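Local structure of GGDEF and EAL domain-containing protein (Vibrio cholerae O1 str. 2010EL-1786, 6PWK) at residues K213-E218 with G384-A389; I305-F310 with L343-E348; L319-V324 with A329-D334; Y353-Y358 with V408-I413. The protein binds the second messenger c-di-GMP and probably acts as a receptor that controls large cell-surface adhesins during biofilm formation. One frame throughout, in Å; residues are numbered along the deposited sequence.

All four contacts lie in the EAL domain, whose strands close into a barrel with magnesium and c-di-GMP bound at one end. Interactions 1 and 4 alternate along the chain and are the closest pair, with centres about 8 Å apart; strand 386-389 of the first is flanked in the sheet by strands 353-356 and 408-409 of the second. Interaction 3 is nested within interaction 2, which is itself nested within the long loop closed by interaction 1; the centres of 2 and 3 are about 11 Å apart. Strand 330-336 joins interactions 3 and 4, pairing with 353-356. Interactions 1, 3 and 4 thus bring barrel wall and ligand site together, while interaction 2 packs helices beside it.

Interaction 1. Residues K213-E218 with G384-A389. With MG (magnesium ion), chain E.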
# COMPACT_ATOMS: atom_id res chain seq x y z
N LYS A 213 0.79 -10.72 42.59
CA LYS A 213 1.83 -10.01 41.87
C LYS A 213 1.25 -9.38 40.60
O LYS A 213 0.63 -10.07 39.79
CB LYS A 213 2.97 -10.96 41.52
CG LYS A 213 3.98 -10.43 40.51
CD LYS A 213 3.75 -11.02 39.12
CE LYS A 213 4.90 -10.72 38.18
NZ LYS A 213 5.15 -9.25 38.02
N THR A 214 1.45 -8.08 40.44
CA THR A 214 0.93 -7.34 39.30
C THR A 214 1.93 -7.42 38.15
O THR A 214 3.04 -6.89 38.25
CB THR A 214 0.62 -5.89 39.67
OG1 THR A 214 0.45 -5.11 38.49
CG2 THR A 214 1.72 -5.30 40.55
N PHE A 215 1.55 -8.11 37.07
CA PHE A 215 2.41 -8.21 35.90
C PHE A 215 2.54 -6.85 35.22
O PHE A 215 3.65 -6.33 35.05
CB PHE A 215 1.85 -9.25 34.93
CG PHE A 215 2.76 -9.56 33.78
CD1 PHE A 215 3.74 -10.53 33.90
CD2 PHE A 215 2.64 -8.90 32.57
CE1 PHE A 215 4.58 -10.83 32.85
CE2 PHE A 215 3.48 -9.19 31.51
CZ PHE A 215 4.45 -10.16 31.65
N HIS A 216 1.42 -6.25 34.84
CA HIS A 216 1.40 -4.89 34.33
C HIS A 216 -0.02 -4.35 34.46
O HIS A 216 -0.94 -5.06 34.85
CB HIS A 216 1.89 -4.81 32.87
CG HIS A 216 1.05 -5.57 31.89
ND1 HIS A 216 1.60 -6.25 30.82
CD2 HIS A 216 -0.29 -5.75 31.80
CE1 HIS A 216 0.63 -6.82 30.12
NE2 HIS A 216 -0.52 -6.53 30.69
N ARG A 217 -0.17 -3.07 34.14
CA ARG A 217 -1.48 -2.42 34.05
C ARG A 217 -1.71 -2.00 32.61
O ARG A 217 -0.96 -1.17 32.07
CB ARG A 217 -1.56 -1.21 34.98
CG ARG A 217 -1.96 -1.55 36.41
CD ARG A 217 -1.99 -0.31 37.28
NE ARG A 217 -0.97 -0.37 38.32
CZ ARG A 217 -1.15 -0.93 39.51
NH1 ARG A 217 -2.31 -1.49 39.81
NH2 ARG A 217 -0.16 -0.95 40.39
N GLU A 218 -2.73 -2.57 31.98
CA GLU A 218 -3.08 -2.20 30.62
C GLU A 218 -3.80 -0.86 30.59
O GLU A 218 -4.66 -0.58 31.43
CB GLU A 218 -3.95 -3.27 29.97
CG GLU A 218 -4.31 -2.98 28.52
CD GLU A 218 -5.02 -4.13 27.84
OE1 GLU A 218 -5.34 -5.12 28.53
OE2 GLU A 218 -5.26 -4.05 26.62
N GLY A 384 8.76 -20.29 27.89
CA GLY A 384 9.00 -19.32 28.95
C GLY A 384 8.26 -18.02 28.77
O GLY A 384 8.75 -16.97 29.18
N ILE A 385 7.08 -18.06 28.16
CA ILE A 385 6.29 -16.87 27.86
C ILE A 385 5.10 -16.83 28.81
O ILE A 385 4.36 -17.81 28.94
CB ILE A 385 5.84 -16.85 26.39
CG1 ILE A 385 7.06 -16.78 25.48
CG2 ILE A 385 4.88 -15.70 26.13
CD1 ILE A 385 6.73 -16.90 24.02
N THR A 386 4.91 -15.69 29.46
CA THR A 386 3.81 -15.52 30.41
C THR A 386 2.48 -15.50 29.67
O THR A 386 2.32 -14.80 28.67
CB THR A 386 4.00 -14.23 31.21
OG1 THR A 386 5.27 -14.25 31.86
CG2 THR A 386 2.90 -14.09 32.25
N THR A 387 1.52 -16.28 30.16
CA THR A 387 0.17 -16.29 29.61
C THR A 387 -0.75 -15.46 30.49
O THR A 387 -0.69 -15.54 31.72
CB THR A 387 -0.38 -17.71 29.49
OG1 THR A 387 -0.48 -18.30 30.79
CG2 THR A 387 0.54 -18.56 28.62
N ILE A 388 -1.61 -14.67 29.86
CA ILE A 388 -2.53 -13.78 30.55
C ILE A 388 -3.93 -14.04 30.03
O ILE A 388 -4.19 -13.91 28.83
CB ILE A 388 -2.15 -12.30 30.36
CG1 ILE A 388 -0.71 -12.05 30.82
CG2 ILE A 388 -3.13 -11.40 31.11
CD1 ILE A 388 -0.25 -10.62 30.65
N ALA A 389 -4.84 -14.41 30.93
CA ALA A 389 -6.25 -14.52 30.58
C ALA A 389 -6.87 -13.13 30.53
O ALA A 389 -6.51 -12.24 31.31
CB ALA A 389 -7.00 -15.40 31.57
MG MG E . -5.18 -5.29 24.69
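The ring of F215 meets the side chains of T386 and I388, two residues that alternate along strand 386-389. F215 leaves its backbone with CB directed toward that strand, and with CG anti to the backbone N (chi1 -172°) the ring is carried across the gap. One flank belongs to the threonine: CD1 lies 4.0 Å from T386 CG2, and CE1 lies 3.6 Å from T386 OG1. On the other flank CD2 touches I388 CD1 at 3.9 Å, and CE2 stays near the same methyl. At the far end, CZ approaches T386 CB to 4.1 Å. Ring and threonine come from opposite directions, whereas the isoleucine runs at a slant to the ring. The same I388 CD1 also reaches the imidazole of H216, 3.9 Å from H216 CE1. Strands 214-218 and 386-389 are not neighbours in the sheet: their axes come no nearer than 10.3 Å and differ in direction by 52°. Strands 200-209 and 408-409 link them around the curled sheet, so these side chains bridge strands of the EAL barrel through van der Waals contact. H216 is further fixed by a hydrogen bond between its ND1 and ND1 of H302 and by an edge-to-face meeting with Y353. Farther along the same strand, E218 extends its chain to the magnesium ion, with OE2 2.3 Å from the metal. N272, E304 and D334 bind the same ion, and E218 probably occupies the place of the glutamate in the EAL signature.

Interaction 2. Residues I305-F310 with L343-E348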
# COMPACT_ATOMS: atom_id res chain seq x y z
N ILE A 305 0.57 -5.82 21.03
CA ILE A 305 0.44 -5.90 19.58
C ILE A 305 -0.62 -6.95 19.25
O ILE A 305 -0.54 -8.07 19.76
CB ILE A 305 1.78 -6.25 18.91
CG1 ILE A 305 2.83 -5.20 19.26
CG2 ILE A 305 1.61 -6.36 17.41
CD1 ILE A 305 4.22 -5.54 18.78
N PRO A 306 -1.61 -6.63 18.42
CA PRO A 306 -2.63 -7.63 18.09
C PRO A 306 -2.03 -8.80 17.33
O PRO A 306 -1.06 -8.66 16.59
CB PRO A 306 -3.62 -6.84 17.21
CG PRO A 306 -3.34 -5.40 17.49
CD PRO A 306 -1.87 -5.34 17.76
N GLU A 307 -2.64 -9.98 17.52
CA GLU A 307 -2.17 -11.17 16.84
C GLU A 307 -2.25 -11.02 15.32
O GLU A 307 -1.43 -11.60 14.60
CB GLU A 307 -2.97 -12.39 17.30
CG GLU A 307 -2.64 -13.68 16.56
CD GLU A 307 -3.26 -14.90 17.20
OE1 GLU A 307 -2.56 -15.57 18.00
OE2 GLU A 307 -4.44 -15.19 16.92
N GLY A 308 -3.22 -10.25 14.83
CA GLY A 308 -3.33 -10.03 13.40
C GLY A 308 -2.09 -9.40 12.79
O GLY A 308 -1.79 -9.63 11.61
N CYS A 309 -1.36 -8.61 13.57
CA CYS A 309 -0.11 -8.03 13.07
C CYS A 309 0.91 -9.11 12.76
O CYS A 309 1.53 -9.11 11.69
CB CYS A 309 0.46 -7.05 14.09
SG CYS A 309 -0.29 -5.43 14.11
N PHE A 310 1.10 -10.05 13.69
CA PHE A 310 2.16 -11.04 13.54
C PHE A 310 1.92 -11.97 12.36
O PHE A 310 2.88 -12.42 11.71
CB PHE A 310 2.32 -11.85 14.82
CG PHE A 310 2.82 -11.05 15.99
CD1 PHE A 310 4.18 -10.87 16.19
CD2 PHE A 310 1.94 -10.48 16.90
CE1 PHE A 310 4.65 -10.14 17.27
CE2 PHE A 310 2.40 -9.75 17.97
CZ PHE A 310 3.76 -9.58 18.16
N LEU A 343 -0.24 -20.07 14.34
CA LEU A 343 0.31 -19.42 15.52
C LEU A 343 1.73 -19.88 15.80
O LEU A 343 2.12 -20.10 16.95
CB LEU A 343 -0.58 -19.66 16.74
N ASP A 344 2.53 -20.05 14.75
CA ASP A 344 3.94 -20.38 14.90
C ASP A 344 4.83 -19.15 14.94
O ASP A 344 6.04 -19.29 15.11
CB ASP A 344 4.39 -21.32 13.78
CG ASP A 344 4.27 -20.69 12.41
OD1 ASP A 344 3.47 -19.75 12.25
OD2 ASP A 344 4.99 -21.14 11.49
N TYR A 345 4.26 -17.96 14.78
CA TYR A 345 5.02 -16.72 14.89
C TYR A 345 5.64 -16.57 16.28
O TYR A 345 6.63 -15.84 16.43
CB TYR A 345 4.13 -15.53 14.58
CG TYR A 345 2.97 -15.37 15.55
CD1 TYR A 345 3.11 -14.61 16.71
CD2 TYR A 345 1.75 -15.98 15.30
CE1 TYR A 345 2.06 -14.47 17.59
CE2 TYR A 345 0.69 -15.84 16.18
CZ TYR A 345 0.85 -15.08 17.33
OH TYR A 345 -0.19 -14.94 18.21
N ILE A 346 5.06 -17.22 17.29
CA ILE A 346 5.57 -17.12 18.65
C ILE A 346 7.02 -17.59 18.71
O ILE A 346 7.85 -16.99 19.40
CB ILE A 346 4.68 -17.94 19.60
CG1 ILE A 346 3.23 -17.50 19.49
CG2 ILE A 346 5.17 -17.81 21.03
CD1 ILE A 346 2.28 -18.58 19.91
N ASN A 347 7.33 -18.68 18.00
CA ASN A 347 8.68 -19.23 18.05
C ASN A 347 9.70 -18.24 17.48
O ASN A 347 10.83 -18.15 17.97
CB ASN A 347 8.72 -20.55 17.29
CG ASN A 347 9.97 -21.36 17.59
OD1 ASN A 347 10.53 -21.27 18.68
ND2 ASN A 347 10.40 -22.16 16.62
N GLU A 348 9.31 -17.49 16.45
CA GLU A 348 10.24 -16.55 15.84
C GLU A 348 10.33 -15.25 16.64
O GLU A 348 11.43 -14.73 16.85
CB GLU A 348 9.82 -16.25 14.40
CG GLU A 348 10.80 -15.34 13.66
CD GLU A 348 10.20 -14.70 12.42
OE1 GLU A 348 10.95 -14.39 11.48
OE2 GLU A 348 8.96 -14.51 12.39
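The ring of Y345 is sandwiched between F310 CB, 3.4 Å above one face and displaced to the rim, and its own neighbour I346, whose CG1 lies over the opposite face. E307 OE1 sits at the ring edge, in the plane, and accepts a hydrogen bond from Y345 OH (2.5 Å). The carboxylate is turned 80° from the ring it meets. F310 and Y345 have nearly parallel planes, 16° apart, but the rings are slid so far that their centroids stand 5.2 Å from each other and overlap is slight; the actual grip is a CH-pi contact from F310 CB. The F310 ring has I305 O at its edge and is met edge-to-face by F349. E307, with CG anti to the backbone N (chi1 175°) and an extended chain, has further partners: OE1 also accepts from G337 N, and OE2 from N339 N. These amides belong to the loop after strand 330-336, loop 6 of the EAL barrel, which a glutamate following the strand before it is known to hold in related domains; E307 probably plays that part here. V333, from strand 330-336, packs against both F310 and Y345.

Interaction 3. Residues L319-V324 with A329-D334. With MG (magnesium ion), chain E; C2E (9,9'-[(2R,3R,3aS,5S,7aR,9R,10R,10aS,12S,14aR)-3,5,10,12-tetrahydroxy-5,12-dioxidooctahydro-2H,7H-difuro[3,2-d:3',2'-j][1,3,7,9,2,8]tetraoxadiphosphacyclododecine-2,9-diyl]bis(2-amino-1,9-dihydro-6H-purin-6-one)), chain C.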
# COMPACT_ATOMS: atom_id res chain seq x y z
N LEU A 319 10.02 -5.19 12.48
CA LEU A 319 10.72 -3.91 12.53
C LEU A 319 10.30 -3.11 13.75
O LEU A 319 11.12 -2.46 14.40
CB LEU A 319 10.47 -3.12 11.25
CG LEU A 319 11.02 -3.73 9.95
CD1 LEU A 319 10.75 -2.81 8.77
CD2 LEU A 319 12.51 -4.03 10.08
N PHE A 320 9.00 -3.14 14.08
CA PHE A 320 8.53 -2.45 15.28
C PHE A 320 9.05 -3.12 16.54
O PHE A 320 9.48 -2.44 17.48
CB PHE A 320 7.00 -2.40 15.28
CG PHE A 320 6.42 -1.76 16.51
CD1 PHE A 320 6.35 -0.38 16.62
CD2 PHE A 320 5.94 -2.54 17.55
CE1 PHE A 320 5.82 0.21 17.75
CE2 PHE A 320 5.40 -1.95 18.68
CZ PHE A 320 5.34 -0.57 18.78
N CYS A 321 9.03 -4.45 16.58
CA CYS A 321 9.49 -5.17 17.77
C CYS A 321 10.97 -4.95 18.01
O CYS A 321 11.41 -4.83 19.16
CB CYS A 321 9.18 -6.66 17.64
SG CYS A 321 7.42 -7.07 17.76
N ASN A 322 11.77 -4.90 16.94
CA ASN A 322 13.20 -4.63 17.10
C ASN A 322 13.44 -3.24 17.67
O ASN A 322 14.24 -3.07 18.60
CB ASN A 322 13.91 -4.79 15.75
CG ASN A 322 13.99 -6.24 15.30
OD1 ASN A 322 13.86 -7.16 16.11
ND2 ASN A 322 14.21 -6.44 14.01
N ALA A 323 12.74 -2.24 17.13
CA ALA A 323 12.88 -0.88 17.65
C ALA A 323 12.48 -0.80 19.12
O ALA A 323 13.10 -0.08 19.90
CB ALA A 323 12.04 0.09 16.81
N VAL A 324 11.44 -1.54 19.50
CA VAL A 324 10.96 -1.50 20.88
C VAL A 324 11.97 -2.14 21.82
O VAL A 324 12.32 -1.57 22.86
CB VAL A 324 9.57 -2.17 20.97
CG1 VAL A 324 9.28 -2.60 22.40
CG2 VAL A 324 8.50 -1.22 20.47
N ALA A 329 12.53 -1.64 25.89
CA ALA A 329 11.14 -1.96 26.15
C ALA A 329 10.86 -3.40 25.71
O ALA A 329 11.77 -4.14 25.33
CB ALA A 329 10.22 -0.95 25.46
N ASP A 330 9.59 -3.80 25.77
CA ASP A 330 9.20 -5.14 25.37
C ASP A 330 7.78 -5.10 24.81
O ASP A 330 7.14 -4.05 24.77
CB ASP A 330 9.32 -6.12 26.55
CG ASP A 330 9.70 -7.51 26.11
OD1 ASP A 330 9.47 -7.85 24.93
OD2 ASP A 330 10.24 -8.27 26.94
N PHE A 331 7.30 -6.26 24.38
CA PHE A 331 6.01 -6.34 23.69
C PHE A 331 5.33 -7.66 24.00
O PHE A 331 5.96 -8.62 24.44
CB PHE A 331 6.19 -6.17 22.17
CG PHE A 331 7.01 -7.26 21.54
CD1 PHE A 331 6.40 -8.40 21.03
CD2 PHE A 331 8.38 -7.15 21.45
CE1 PHE A 331 7.15 -9.41 20.45
CE2 PHE A 331 9.14 -8.15 20.86
CZ PHE A 331 8.52 -9.28 20.37
N GLY A 332 4.02 -7.69 23.75
CA GLY A 332 3.22 -8.89 23.91
C GLY A 332 2.16 -8.98 22.83
O GLY A 332 2.04 -8.10 21.98
N VAL A 333 1.39 -10.07 22.88
CA VAL A 333 0.35 -10.36 21.91
C VAL A 333 -1.01 -10.16 22.57
O VAL A 333 -1.20 -10.53 23.74
CB VAL A 333 0.48 -11.79 21.34
CG1 VAL A 333 -0.51 -12.01 20.21
CG2 VAL A 333 1.91 -12.03 20.87
N ASP A 334 -1.95 -9.57 21.83
CA ASP A 334 -3.22 -9.14 22.41
C ASP A 334 -4.36 -10.12 22.15
O ASP A 334 -5.08 -10.50 23.08
CB ASP A 334 -3.58 -7.75 21.88
CG ASP A 334 -4.50 -6.99 22.82
OD1 ASP A 334 -4.90 -7.55 23.86
OD2 ASP A 334 -4.83 -5.82 22.51
MG MG E . -5.18 -5.29 24.69
P1 C2E C . -8.72 -4.79 24.34
O2P C2E C . -7.23 -4.95 24.15
O1P C2E C . -9.27 -6.19 24.33
O5' C2E C . -9.08 -4.20 25.82
C5' C2E C . -10.00 -4.91 26.59
C4' C2E C . -11.38 -4.22 26.38
O4' C2E C . -12.32 -4.89 26.99
C3' C2E C . -11.42 -2.84 27.05
O3' C2E C . -12.50 -2.20 26.56
C2' C2E C . -11.72 -3.24 28.50
O2' C2E C . -12.22 -2.06 29.27
C1' C2E C . -12.72 -4.04 28.30
N9 C2E C . -13.09 -5.05 29.27
C8 C2E C . -11.96 -5.03 30.03
N7 C2E C . -12.15 -5.96 31.00
C5 C2E C . -13.34 -6.53 30.84
C6 C2E C . -14.11 -7.62 31.59
O6 C2E C . -13.67 -8.16 32.55
N1 C2E C . -15.41 -8.01 31.13
C2 C2E C . -16.01 -7.40 29.97
N2 C2E C . -17.33 -7.76 29.46
N3 C2E C . -15.25 -6.37 29.29
C4 C2E C . -13.90 -5.96 29.76
P11 C2E C . -12.15 -0.68 26.00
O21 C2E C . -11.74 0.37 26.99
O11 C2E C . -13.42 -0.17 25.37
O5A C2E C . -11.07 -1.03 24.79
C5A C2E C . -11.68 -1.59 23.67
C4A C2E C . -10.69 -1.77 22.59
O4A C2E C . -10.31 -0.60 22.15
C3A C2E C . -9.32 -2.55 23.18
O3A C2E C . -9.48 -4.04 23.07
C2A C2E C . -8.39 -2.17 22.48
O2A C2E C . -8.24 -3.07 21.28
C1A C2E C . -8.80 -0.66 22.02
N91 C2E C . -8.22 0.22 22.79
C81 C2E C . -8.56 0.65 24.02
N71 C2E C . -7.63 1.57 24.37
C51 C2E C . -6.76 1.69 23.38
C61 C2E C . -5.51 2.55 23.21
O61 C2E C . -5.21 3.28 24.08
N11 C2E C . -4.73 2.49 22.01
C21 C2E C . -5.11 1.59 20.95
N21 C2E C . -4.31 1.53 19.74
N31 C2E C . -6.30 0.76 21.13
C41 C2E C . -7.12 0.84 22.38
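A329 N donates a hydrogen bond to V324 O (3.0 Å, 148° at the hydrogen), joining helix 314-326 to the start of strand 330-336 across a short turn. Beside this bond V324 CG1 rests 3.6 Å from A329 CB and also lies against the backbone of D330. Its other methyl, CG2, covers one face of the F320 ring. One helical turn before V324, the sulfur of C321 stands almost exactly over the middle of the F331 ring, with SG 3.4 Å from the ring centroid and 6° from the normal. C321 CB follows over the same face, 3.5 Å from F331 CE2, so the whole side chain lies upon the phenyl group. F331 has CG between the backbone N and the carbonyl carbon (chi1 63°), which sets the ring beneath the helix, where F310 and P351 pack against it too. D330 CB points away from the helix; its OD1 accepts from F331 N and forms a salt bridge with R325. At the far end of the strand D334 binds magnesium through both oxygens, OD1 at 2.4 Å and OD2 at 2.3 Å, and the metal in turn holds the phosphate oxygen O2P of c-di-GMP at 2.1 Å. Strands 301-305 and 330-336 are parallel neighbours connected through helices 307-312 and 314-326: the beta-alpha-beta crossover of a TIM-type EAL barrel, with metal and ligand gathered at the strand's C-terminal end.

Interaction 4. Residues Y353-Y358 with V408-I413; sequences YVKLDY and VFQGFI. With C2E (9,9'-[(2R,3R,3aS,5S,7aR,9R,10R,10aS,12S,14aR)-3,5,10,12-tetrahydroxy-5,12-dioxidooctahydro-2H,7H-difuro[3,2-d:3',2'-j][1,3,7,9,2,8]tetraoxadiphosphacyclododecine-2,9-diyl]bis(2-amino-1,9-dihydro-6H-purin-6-one)), chain C.
K355 NZ donates a hydrogen bond to Q410 OE1 (3.0 Å), the donor lying in the amide's carbonyl plane on a lone pair, with a C=O...N angle of 137°. The two chains cross at about a right angle, and K355 CE packs beside the same oxygen at 3.4 Å. Q410 runs out extended from its CB, whereas the lysine bends at chi3 (-61°) before delivering its ammonium group. That group has more partners than the amide: salt bridges to E304 and E218 and a hydrogen bond with H216 NE2. Q410 NE2, at the other end of its amide, is hydrogen-bonded to Q205 and E218, so the rotation of the amide is fixed from both ends. K355 and D357 fit the Lys-x-Asp pattern of an EAL barrel strand, and the lysine side chain lies about 5 Å from the magnesium; D357 itself is salt-bridged to R338. Beyond strand 408-409, the backbone passes extended, with positive phi, through G411, whose CA approaches the guanine O6 of c-di-GMP to 3.3 Å. F412 N then donates to that O6 (2.8 Å, 153°). The F412 ring stands over the same base, with guanine C6 3.3 Å above its plane and offset to the rim, while Q205 bonds to the ligand as well as to Q410.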
# COMPACT_ATOMS: atom_id res chain seq x y z
N TYR A 353 4.91 -11.79 26.70
CA TYR A 353 3.69 -12.39 27.23
C TYR A 353 2.72 -12.64 26.08
O TYR A 353 2.91 -12.17 24.96
CB TYR A 353 3.04 -11.50 28.29
CG TYR A 353 2.56 -10.17 27.77
CD1 TYR A 353 1.27 -10.02 27.28
CD2 TYR A 353 3.39 -9.06 27.78
CE1 TYR A 353 0.82 -8.80 26.80
CE2 TYR A 353 2.95 -7.83 27.30
CZ TYR A 353 1.66 -7.71 26.82
OH TYR A 353 1.22 -6.50 26.35
N VAL A 354 1.68 -13.40 26.39
CA VAL A 354 0.56 -13.60 25.48
C VAL A 354 -0.73 -13.39 26.27
O VAL A 354 -0.96 -14.06 27.28
CB VAL A 354 0.58 -15.00 24.82
CG1 VAL A 354 1.67 -15.06 23.76
CG2 VAL A 354 0.79 -16.09 25.86
N LYS A 355 -1.54 -12.44 25.83
CA LYS A 355 -2.84 -12.18 26.43
C LYS A 355 -3.89 -12.92 25.61
O LYS A 355 -4.07 -12.63 24.43
CB LYS A 355 -3.14 -10.69 26.50
CG LYS A 355 -4.25 -10.31 27.46
CD LYS A 355 -4.24 -8.82 27.77
CE LYS A 355 -2.93 -8.41 28.42
NZ LYS A 355 -2.93 -6.97 28.83
N LEU A 356 -4.57 -13.88 26.24
CA LEU A 356 -5.49 -14.75 25.52
C LEU A 356 -6.61 -13.96 24.86
O LEU A 356 -7.01 -12.89 25.33
CB LEU A 356 -6.08 -15.80 26.47
CG LEU A 356 -5.15 -16.91 26.94
CD1 LEU A 356 -5.81 -17.72 28.05
CD2 LEU A 356 -4.78 -17.81 25.78
N ASP A 357 -7.11 -14.50 23.76
CA ASP A 357 -8.32 -13.98 23.14
C ASP A 357 -9.47 -14.05 24.15
O ASP A 357 -9.69 -15.08 24.78
CB ASP A 357 -8.66 -14.77 21.88
CG ASP A 357 -9.81 -14.17 21.09
OD1 ASP A 357 -10.40 -13.17 21.53
OD2 ASP A 357 -10.12 -14.71 20.00
N TYR A 358 -10.19 -12.93 24.29
CA TYR A 358 -11.27 -12.88 25.28
C TYR A 358 -12.42 -13.81 24.94
O TYR A 358 -13.29 -14.03 25.79
CB TYR A 358 -11.77 -11.44 25.44
CG TYR A 358 -12.69 -10.95 24.34
CD1 TYR A 358 -12.18 -10.37 23.18
CD2 TYR A 358 -14.07 -11.04 24.47
CE1 TYR A 358 -13.02 -9.91 22.18
CE2 TYR A 358 -14.92 -10.58 23.48
CZ TYR A 358 -14.38 -10.02 22.34
OH TYR A 358 -15.22 -9.56 21.35
N VAL A 408 -1.32 -15.32 34.96
CA VAL A 408 -1.90 -14.08 35.45
C VAL A 408 -3.25 -13.86 34.77
O VAL A 408 -3.51 -14.36 33.67
CB VAL A 408 -0.96 -12.87 35.24
CG1 VAL A 408 0.41 -13.34 34.76
CG2 VAL A 408 -1.54 -11.86 34.27
N PHE A 409 -4.13 -13.13 35.46
CA PHE A 409 -5.50 -12.91 35.01
C PHE A 409 -5.82 -11.42 35.00
O PHE A 409 -5.23 -10.64 35.76
CB PHE A 409 -6.50 -13.66 35.91
CG PHE A 409 -6.19 -15.12 36.09
CD1 PHE A 409 -5.26 -15.54 37.03
CD2 PHE A 409 -6.83 -16.07 35.31
CE1 PHE A 409 -4.97 -16.88 37.18
CE2 PHE A 409 -6.54 -17.41 35.47
CZ PHE A 409 -5.61 -17.82 36.40
N GLN A 410 -6.76 -11.04 34.14
CA GLN A 410 -7.17 -9.66 33.99
C GLN A 410 -8.66 -9.61 33.72
O GLN A 410 -9.20 -10.47 33.01
CB GLN A 410 -6.39 -8.97 32.85
CG GLN A 410 -6.61 -7.47 32.74
CD GLN A 410 -5.81 -6.84 31.62
OE1 GLN A 410 -4.93 -7.47 31.04
NE2 GLN A 410 -6.12 -5.59 31.30
N GLY A 411 -9.33 -8.61 34.27
CA GLY A 411 -10.75 -8.46 34.06
C GLY A 411 -11.42 -7.82 35.26
O GLY A 411 -10.77 -7.43 36.24
N PHE A 412 -12.75 -7.72 35.17
CA PHE A 412 -13.52 -7.04 36.21
C PHE A 412 -13.56 -7.84 37.50
O PHE A 412 -13.71 -7.26 38.59
CB PHE A 412 -14.93 -6.76 35.71
CG PHE A 412 -14.99 -5.76 34.58
CD1 PHE A 412 -14.01 -4.78 34.45
CD2 PHE A 412 -16.02 -5.79 33.66
CE1 PHE A 412 -14.06 -3.86 33.42
CE2 PHE A 412 -16.07 -4.87 32.62
CZ PHE A 412 -15.09 -3.91 32.51
N ILE A 413 -13.44 -9.17 37.42
CA ILE A 413 -13.47 -9.98 38.63
C ILE A 413 -12.16 -9.88 39.41
O ILE A 413 -12.16 -10.09 40.63
CB ILE A 413 -13.78 -11.45 38.31
CG1 ILE A 413 -14.29 -12.16 39.57
CG2 ILE A 413 -12.57 -12.16 37.72
CD1 ILE A 413 -13.99 -13.64 39.61
P1 C2E C . -8.72 -4.79 24.34
O2P C2E C . -7.23 -4.95 24.15
O1P C2E C . -9.27 -6.19 24.33
O5' C2E C . -9.08 -4.20 25.82
C5' C2E C . -10.00 -4.91 26.59
C4' C2E C . -11.38 -4.22 26.38
O4' C2E C . -12.32 -4.89 26.99
C3' C2E C . -11.42 -2.84 27.05
O3' C2E C . -12.50 -2.20 26.56
C2' C2E C . -11.72 -3.24 28.50
O2' C2E C . -12.22 -2.06 29.27
C1' C2E C . -12.72 -4.04 28.30
N9 C2E C . -13.09 -5.05 29.27
C8 C2E C . -11.96 -5.03 30.03
N7 C2E C . -12.15 -5.96 31.00
C5 C2E C . -13.34 -6.53 30.84
C6 C2E C . -14.11 -7.62 31.59
O6 C2E C . -13.67 -8.16 32.55
N1 C2E C . -15.41 -8.01 31.13
C2 C2E C . -16.01 -7.40 29.97
N2 C2E C . -17.33 -7.76 29.46
N3 C2E C . -15.25 -6.37 29.29
C4 C2E C . -13.90 -5.96 29.76
P11 C2E C . -12.15 -0.68 26.00
O21 C2E C . -11.74 0.37 26.99
O11 C2E C . -13.42 -0.17 25.37
O5A C2E C . -11.07 -1.03 24.79
C5A C2E C . -11.68 -1.59 23.67
C4A C2E C . -10.69 -1.77 22.59
O4A C2E C . -10.31 -0.60 22.15
C3A C2E C . -9.32 -2.55 23.18
O3A C2E C . -9.48 -4.04 23.07
C2A C2E C . -8.39 -2.17 22.48
O2A C2E C . -8.24 -3.07 21.28
C1A C2E C . -8.80 -0.66 22.02
N91 C2E C . -8.22 0.22 22.79
C81 C2E C . -8.56 0.65 24.02
N71 C2E C . -7.63 1.57 24.37
C51 C2E C . -6.76 1.69 23.38
C61 C2E C . -5.51 2.55 23.21
O61 C2E C . -5.21 3.28 24.08
N11 C2E C . -4.73 2.49 22.01
C21 C2E C . -5.11 1.59 20.95
N21 C2E C . -4.31 1.53 19.74
N31 C2E C . -6.30 0.76 21.13
C41 C2E C . -7.12 0.84 22.38